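Side-chain contacts in oxidoreductase, short chain dehydrogenase/reductase family protein (Collinsella aerofaciens, PDB 5FYD), which reduces the 7-oxo group of 7-oxo-lithocholate with NADPH to give ursodeoxycholate, as a homodimeric short-chain dehydrogenase/reductase: residues N46-A49 with G50-E54; A65-Q69 with P70-E74; Q101-P104 with W105-E109. One frame throughout, in Å; residues are numbered along the deposited sequence.

Contact 1 (N46-A49 with G50-E54); sequences NVLA and GEIRE
N46 meets G50 through the first of four successive i to i+4 backbone bonds that run through this part of helix 42-56: G50 N donates to N46 O over 3.1 Å. The same carbonyl oxygen takes a second donor, a water at 2.8 Å, which in turn accepts from R53 NH2 in the plane of the guanidinium, so that one water ties the R53 side chain to the backbone almost two turns back. V47 O receives E51 N in the plane of its carbonyl group. Beside that bond the two side chains run along each other, with V47 CG1 4.0 Å from E51 OE2; the CG1 methyl stands anti to the backbone N (chi1 169°), which puts it beside the carboxylate of E51. L48 O accepts from I52 N at 2.8 Å, and on this buried flank L48 CD1 packs 4.2 Å from I52 CG1. Beyond the pair, L48 touches K22 and I52 touches C25 and A29, all on the neighbouring helix 19-30. A49 O accepts from R53 N, the last of the four across the two segments, while A49 CB comes 3.6 Å from R53 NH1. The arginine bends at chi3 (-61°) and folds back over its own helix, with G50 CA below one guanidinium face, 3.5 Å from the plane and offset toward the rim. NH1 is secured outside the segment by T60 OG1 on strand 60-64. Helix 42-56 is the helix of a Rossmann beta-alpha-beta unit, between strands 34-39 and 60-64, and turns A49, L48 and I52 inward, V47 and E51 outward. Chemically, the partners named here for R53 are neutral oxygens, the T60 hydroxyl and the water on N46 O, which probably steadies the guanidinium against the helix.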
loop_
_atom_site.group_PDB
_atom_site.type_symbol
_atom_site.label_atom_id
_atom_site.label_comp_id
_atom_site.label_asym_id
_atom_site.label_seq_id
_atom_site.Cartn_x
_atom_site.Cartn_y
_atom_site.Cartn_z
ATOM N N ASN A 46 -10.441 -13.812 -13.719
ATOM C CA ASN A 46 -11.591 -14.080 -14.589
ATOM C C ASN A 46 -12.201 -12.809 -15.154
ATOM O O ASN A 46 -12.575 -12.794 -16.312
ATOM C CB ASN A 46 -12.670 -14.893 -13.859
ATOM C CG ASN A 46 -12.275 -16.339 -13.660
ATOM O OD1 ASN A 46 -11.573 -16.920 -14.484
ATOM N ND2 ASN A 46 -12.758 -16.942 -12.579
ATOM N N VAL A 47 -12.303 -11.759 -14.350
ATOM C CA VAL A 47 -12.819 -10.484 -14.831
ATOM C C VAL A 47 -11.879 -9.938 -15.916
ATOM O O VAL A 47 -12.324 -9.595 -17.004
ATOM C CB VAL A 47 -13.025 -9.472 -13.686
ATOM C CG1 VAL A 47 -13.311 -8.076 -14.231
ATOM C CG2 VAL A 47 -14.164 -9.934 -12.767
ATOM N N LEU A 48 -10.581 -9.906 -15.612
ATOM C CA LEU A 48 -9.582 -9.432 -16.558
ATOM C C LEU A 48 -9.587 -10.245 -17.860
ATOM O O LEU A 48 -9.495 -9.685 -18.950
ATOM C CB LEU A 48 -8.189 -9.491 -15.930
ATOM C CG LEU A 48 -7.005 -9.016 -16.797
ATOM C CD1 LEU A 48 -7.183 -7.580 -17.245
ATOM C CD2 LEU A 48 -5.717 -9.174 -15.993
ATOM N N ALA A 49 -9.688 -11.565 -17.745
ATOM C CA ALA A 49 -9.736 -12.423 -18.928
ATOM C C ALA A 49 -10.908 -12.073 -19.844
ATOM O O ALA A 49 -10.735 -11.975 -21.056
ATOM C CB ALA A 49 -9.785 -13.887 -18.536
ATOM N N GLY A 50 -12.082 -11.853 -19.255
ATOM C CA GLY A 50 -13.257 -11.447 -20.042
ATOM C C GLY A 50 -13.045 -10.106 -20.726
ATOM O O GLY A 50 -13.400 -9.928 -21.894
ATOM N N GLU A 51 -12.412 -9.179 -20.018
ATOM C CA GLU A 51 -12.080 -7.864 -20.591
ATOM C C GLU A 51 -11.099 -7.980 -21.759
ATOM O O GLU A 51 -11.267 -7.322 -22.806
ATOM C CB GLU A 51 -11.532 -6.930 -19.507
ATOM C CG GLU A 51 -12.607 -6.578 -18.491
ATOM C CD GLU A 51 -12.139 -5.661 -17.375
ATOM O OE1 GLU A 51 -10.924 -5.639 -17.058
ATOM O OE2 GLU A 51 -13.023 -4.975 -16.804
ATOM N N ILE A 52 -10.104 -8.845 -21.598
ATOM C CA ILE A 52 -9.110 -9.080 -22.641
ATOM C C ILE A 52 -9.788 -9.692 -23.868
ATOM O O ILE A 52 -9.532 -9.266 -24.994
ATOM C CB ILE A 52 -7.945 -9.962 -22.131
ATOM C CG1 ILE A 52 -7.041 -9.193 -21.135
ATOM C CG2 ILE A 52 -7.118 -10.545 -23.279
ATOM C CD1 ILE A 52 -6.084 -8.194 -21.717
ATOM N N ARG A 53 -10.607 -10.718 -23.657
ATOM C CA ARG A 53 -11.317 -11.337 -24.775
ATOM C C ARG A 53 -12.174 -10.306 -25.522
ATOM O O ARG A 53 -12.131 -10.232 -26.758
ATOM C CB ARG A 53 -12.199 -12.490 -24.283
ATOM C CG ARG A 53 -11.420 -13.724 -23.837
ATOM C CD ARG A 53 -12.315 -14.949 -23.757
ATOM N NE ARG A 53 -13.405 -14.787 -22.804
ATOM C CZ ARG A 53 -13.311 -14.901 -21.473
ATOM N NH1 ARG A 53 -12.154 -15.153 -20.871
ATOM N NH2 ARG A 53 -14.401 -14.742 -20.724
ATOM N N GLU A 54 -12.929 -9.514 -24.776
ATOM C CA GLU A 54 -13.875 -8.550 -25.364
ATOM C C GLU A 54 -13.170 -7.377 -26.075
ATOM O O GLU A 54 -13.615 -6.923 -27.127
ATOM C CB GLU A 54 -14.841 -8.027 -24.289
ATOM C CG GLU A 54 -16.195 -7.634 -24.828
ATOM C CD GLU A 54 -16.982 -8.851 -25.313
ATOM O OE1 GLU A 54 -17.284 -9.783 -24.517
ATOM O OE2 GLU A 54 -17.268 -8.888 -26.518
HETATM O O HOH W 1 -13.885 -14.773 -17.856
#

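Contact 2 (A65-Q69 with P70-E74); sequences ADFSQ and PGAAE
Methyl-to-ring and methyl-to-backbone packing round two consecutive beta turns makes up this local contact, in which A72 sits against A65, D66 and F67. It lies where the chain leaves strand 60-64 of the Rossmann sheet and enters helix 72-80. A72 CB points back into the loop, where it rests 3.3 Å from D66 O and also packs against the A65 methyl. It lies 4.2 Å from F67 CD1, which it meets at the edge of the ring, near the ring plane. The phenyl group turns that edge toward the alanine with CG beside the backbone N (chi1 -57°), and it also touches V38 on strand 34-39. A type I turn from D66 to Q69, closed by Q69 N to D66 O, is followed by a type II turn from Q69 to A72, whose closing bond, A72 N to Q69 O, is weak at 3.3 Å. G71 lies in the second turn with a positive phi of 89°, a conformation readily taken by glycine, and is the N-cap of the helix. In the type I turn D66 OD1 is gripped by two donors of S68, the hydroxyl OG at 2.7 Å and the backbone N at 3.0 Å. Both reach it from the same face of the carboxylate, OG from well above the plane and N on the anti side, which holds the group against rotation. Q69 NE2 adds a weak bond to S68 OG, and S68 O accepts from N113 ND2 on helix 105-132. Bonding of the S68 N to the aspartate two residues back is an Asx turn; it probably helps set the loop after strand 60-64 of the Rossmann fold, in which D66 and F67 belong to the NADP(+) site.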
loop_
_atom_site.group_PDB
_atom_site.type_symbol
_atom_site.label_atom_id
_atom_site.label_comp_id
_atom_site.label_asym_id
_atom_site.label_seq_id
_atom_site.Cartn_x
_atom_site.Cartn_y
_atom_site.Cartn_z
ATOM N N ALA A 65 -2.813 -19.751 -9.175
ATOM C CA ALA A 65 -1.665 -20.282 -8.452
ATOM C C ALA A 65 -1.115 -19.231 -7.509
ATOM O O ALA A 65 -1.108 -18.033 -7.828
ATOM C CB ALA A 65 -0.579 -20.760 -9.401
ATOM N N ASP A 66 -0.656 -19.681 -6.343
ATOM C CA ASP A 66 -0.058 -18.787 -5.365
ATOM C C ASP A 66 1.431 -19.055 -5.431
ATOM O O ASP A 66 1.887 -20.137 -5.053
ATOM C CB ASP A 66 -0.635 -19.095 -3.983
ATOM C CG ASP A 66 -0.061 -18.232 -2.895
ATOM O OD1 ASP A 66 1.061 -17.679 -3.045
ATOM O OD2 ASP A 66 -0.764 -18.087 -1.868
ATOM N N PHE A 67 2.207 -18.087 -5.937
ATOM C CA PHE A 67 3.637 -18.352 -6.185
ATOM C C PHE A 67 4.486 -18.538 -4.930
ATOM O O PHE A 67 5.654 -18.924 -5.037
ATOM C CB PHE A 67 4.265 -17.243 -7.047
ATOM C CG PHE A 67 3.584 -17.044 -8.369
ATOM C CD1 PHE A 67 3.207 -18.112 -9.154
ATOM C CD2 PHE A 67 3.275 -15.778 -8.798
ATOM C CE1 PHE A 67 2.566 -17.919 -10.369
ATOM C CE2 PHE A 67 2.623 -15.569 -10.008
ATOM C CZ PHE A 67 2.273 -16.645 -10.797
ATOM N N SER A 68 3.931 -18.201 -3.757
ATOM C CA SER A 68 4.598 -18.452 -2.485
ATOM C C SER A 68 4.492 -19.917 -2.072
ATOM O O SER A 68 5.113 -20.298 -1.074
ATOM C CB SER A 68 4.006 -17.587 -1.361
ATOM O OG SER A 68 2.715 -18.057 -0.963
ATOM N N GLN A 69 3.681 -20.717 -2.774
ATOM C CA GLN A 69 3.360 -22.090 -2.337
ATOM C C GLN A 69 4.052 -23.131 -3.184
ATOM O O GLN A 69 4.171 -22.978 -4.410
ATOM C CB GLN A 69 1.852 -22.326 -2.404
ATOM C CG GLN A 69 1.036 -21.444 -1.476
ATOM C CD GLN A 69 1.350 -21.724 -0.023
ATOM O OE1 GLN A 69 1.372 -22.878 0.393
ATOM N NE2 GLN A 69 1.659 -20.680 0.741
ATOM N N PRO A 70 4.469 -24.245 -2.556
ATOM C CA PRO A 70 5.028 -25.326 -3.355
ATOM C C PRO A 70 4.000 -25.873 -4.358
ATOM O O PRO A 70 2.810 -25.924 -4.059
ATOM C CB PRO A 70 5.389 -26.398 -2.319
ATOM C CG PRO A 70 4.670 -26.046 -1.081
ATOM C CD PRO A 70 4.369 -24.581 -1.122
ATOM N N GLY A 71 4.481 -26.219 -5.536
ATOM C CA GLY A 71 3.648 -26.732 -6.626
ATOM C C GLY A 71 3.056 -25.683 -7.556
ATOM O O GLY A 71 2.372 -26.040 -8.532
ATOM N N ALA A 72 3.280 -24.399 -7.279
ATOM C CA ALA A 72 2.682 -23.338 -8.096
ATOM C C ALA A 72 3.170 -23.443 -9.538
ATOM O O ALA A 72 2.373 -23.442 -10.473
ATOM C CB ALA A 72 3.011 -21.970 -7.508
ATOM N N ALA A 73 4.472 -23.587 -9.724
ATOM C CA ALA A 73 5.043 -23.639 -11.066
ATOM C C ALA A 73 4.515 -24.841 -11.842
ATOM O O ALA A 73 4.133 -24.708 -12.986
ATOM C CB ALA A 73 6.557 -23.673 -11.015
ATOM N N GLU A 74 4.454 -25.999 -11.183
ATOM C CA GLU A 74 3.899 -27.202 -11.802
ATOM C C GLU A 74 2.433 -27.065 -12.245
ATOM O O GLU A 74 2.038 -27.617 -13.283
ATOM C CB GLU A 74 4.065 -28.400 -10.848
ATOM C CG GLU A 74 5.514 -28.825 -10.695
ATOM C CD GLU A 74 6.117 -29.367 -11.976
ATOM O OE1 GLU A 74 5.364 -29.949 -12.810
ATOM O OE2 GLU A 74 7.340 -29.187 -12.159
#

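Contact 3 (Q101-P104 with W105-E109); sequences QDTP and WEKHE
T103 and H108 meet at the N-terminus of helix 105-132, where P104 is the N-cap and the loop residue before it packs against the first turn. The H108 side chain can be followed outward from its backbone, which is itself bound: H108 N donates to P104 O at 3.2 Å and nearly straight (167°), in the carbonyl plane, and K107 N makes a weak bond to the same oxygen. CB of H108 lies 4.1 Å from P104 O on one side and beneath one face of the W105 ring on another, offset toward the rim. With CG beside the backbone N (chi1 -76°), the imidazole swings back toward the loop and passes under T103. CG and ND1 both look toward T103 CG2, which stands over the centre of the ring in a CH-pi contact, 3.7 Å from the centroid and 13° off the ring normal. CD2 comes 3.2 Å from T103 O. CE1 faces T103 CB and CG2, and at the tip NE2 lies close to T103 CB and bonds to I100 O in the preceding loop. The same threonine methyl also touches K107 CB and CG, so it sits in the notch between two neighbouring side chains of the helix. Replacing H108 by an alanine is likely to leave the T103 methyl without the ring beneath it and I100 O without its imidazole donor. On the outer flank W105 turns its indole along the helix toward E109. W105 NE1 donates to E109 OE1 at 2.8 Å, close to the ring plane and on the anti lone pair of that oxygen.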
loop_
_atom_site.group_PDB
_atom_site.type_symbol
_atom_site.label_atom_id
_atom_site.label_comp_id
_atom_site.label_asym_id
_atom_site.label_seq_id
_atom_site.Cartn_x
_atom_site.Cartn_y
_atom_site.Cartn_z
ATOM N N GLN A 101 15.630 -10.410 11.488
ATOM C CA GLN A 101 15.291 -11.193 12.690
ATOM C C GLN A 101 13.821 -11.062 13.135
ATOM O O GLN A 101 13.325 -11.902 13.880
ATOM C CB GLN A 101 16.251 -10.845 13.863
ATOM C CG GLN A 101 16.053 -9.453 14.449
ATOM C CD GLN A 101 16.893 -8.376 13.790
ATOM O OE1 GLN A 101 17.332 -8.509 12.640
ATOM N NE2 GLN A 101 17.145 -7.319 14.521
ATOM N N ASP A 102 13.130 -10.022 12.682
ATOM C CA ASP A 102 11.734 -9.771 13.043
ATOM C C ASP A 102 10.729 -10.407 12.096
ATOM O O ASP A 102 9.528 -10.305 12.320
ATOM C CB ASP A 102 11.498 -8.274 13.124
ATOM C CG ASP A 102 12.279 -7.629 14.254
ATOM O OD1 ASP A 102 12.543 -8.301 15.253
ATOM O OD2 ASP A 102 12.628 -6.448 14.154
ATOM N N THR A 103 11.209 -11.047 11.037
ATOM C CA THR A 103 10.355 -11.691 10.067
ATOM C C THR A 103 10.488 -13.196 10.292
ATOM O O THR A 103 11.601 -13.725 10.229
ATOM C CB THR A 103 10.812 -11.276 8.659
ATOM O OG1 THR A 103 10.593 -9.873 8.515
ATOM C CG2 THR A 103 10.047 -12.020 7.557
ATOM N N PRO A 104 9.373 -13.898 10.534
ATOM C CA PRO A 104 9.437 -15.336 10.843
ATOM C C PRO A 104 9.905 -16.115 9.624
ATOM O O PRO A 104 9.734 -15.629 8.484
ATOM C CB PRO A 104 7.996 -15.692 11.221
ATOM C CG PRO A 104 7.152 -14.627 10.653
ATOM C CD PRO A 104 7.980 -13.389 10.539
ATOM N N TRP A 105 10.545 -17.262 9.849
ATOM C CA TRP A 105 11.057 -18.062 8.751
ATOM C C TRP A 105 9.986 -18.385 7.702
ATOM O O TRP A 105 10.284 -18.318 6.504
ATOM C CB TRP A 105 11.817 -19.343 9.197
ATOM C CG TRP A 105 12.254 -20.023 7.996
ATOM C CD1 TRP A 105 11.677 -21.096 7.407
ATOM C CD2 TRP A 105 13.252 -19.559 7.109
ATOM N NE1 TRP A 105 12.274 -21.353 6.204
ATOM C CE2 TRP A 105 13.255 -20.412 6.000
ATOM C CE3 TRP A 105 14.156 -18.503 7.154
ATOM C CZ2 TRP A 105 14.138 -20.237 4.923
ATOM C CZ3 TRP A 105 15.035 -18.336 6.097
ATOM C CH2 TRP A 105 15.004 -19.178 4.998
ATOM N N GLU A 106 8.768 -18.745 8.141
ATOM C CA GLU A 106 7.687 -19.073 7.201
ATOM C C GLU A 106 7.512 -17.961 6.149
ATOM O O GLU A 106 7.322 -18.256 4.984
ATOM C CB GLU A 106 6.362 -19.348 7.952
ATOM C CG GLU A 106 5.768 -18.107 8.615
ATOM C CD GLU A 106 4.509 -18.351 9.414
ATOM O OE1 GLU A 106 3.607 -19.062 8.902
ATOM O OE2 GLU A 106 4.412 -17.796 10.547
ATOM N N LYS A 107 7.613 -16.693 6.570
ATOM C CA LYS A 107 7.487 -15.542 5.660
ATOM C C LYS A 107 8.717 -15.389 4.775
ATOM O O LYS A 107 8.591 -15.104 3.595
ATOM C CB LYS A 107 7.204 -14.247 6.431
ATOM C CG LYS A 107 6.932 -13.010 5.559
ATOM C CD LYS A 107 5.630 -13.143 4.756
ATOM C CE LYS A 107 4.915 -11.816 4.559
ATOM N NZ LYS A 107 3.479 -12.003 4.215
ATOM N N HIS A 108 9.907 -15.573 5.335
ATOM C CA HIS A 108 11.124 -15.621 4.518
ATOM C C HIS A 108 11.044 -16.679 3.423
ATOM O O HIS A 108 11.444 -16.445 2.284
ATOM C CB HIS A 108 12.375 -15.856 5.364
ATOM C CG HIS A 108 12.842 -14.647 6.120
ATOM N ND1 HIS A 108 13.261 -13.493 5.501
ATOM C CD2 HIS A 108 12.982 -14.426 7.448
ATOM C CE1 HIS A 108 13.626 -12.610 6.410
ATOM N NE2 HIS A 108 13.503 -13.168 7.598
ATOM N N GLU A 109 10.511 -17.843 3.775
ATOM C CA GLU A 109 10.424 -18.908 2.802
ATOM C C GLU A 109 9.393 -18.571 1.731
ATOM O O GLU A 109 9.591 -18.894 0.559
ATOM C CB GLU A 109 10.146 -20.264 3.455
ATOM C CG GLU A 109 10.265 -21.398 2.446
ATOM C CD GLU A 109 10.634 -22.751 3.030
ATOM O OE1 GLU A 109 11.401 -22.832 4.005
ATOM O OE2 GLU A 109 10.169 -23.747 2.464
#

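All three contacts are local, but they sit at different depths in the one Rossmann domain. Contacts 1 and 2 are partly buried, each with alanine or aliphatic groups turned inward, and both flank strand 60-64: contact 1 on the helix before it, contact 2 in the loop after it. Contact 3 lies at the surface, about 5 Å from contact 2 at the nearest atoms and about 22 Å from contact 1. Helix 105-132 links the later two, beginning in contact 3 and bonding the loop of contact 2. Regular helix bonds and a water dominate 46-54, turns and a carboxylate 65-74, aromatic rings 101-109.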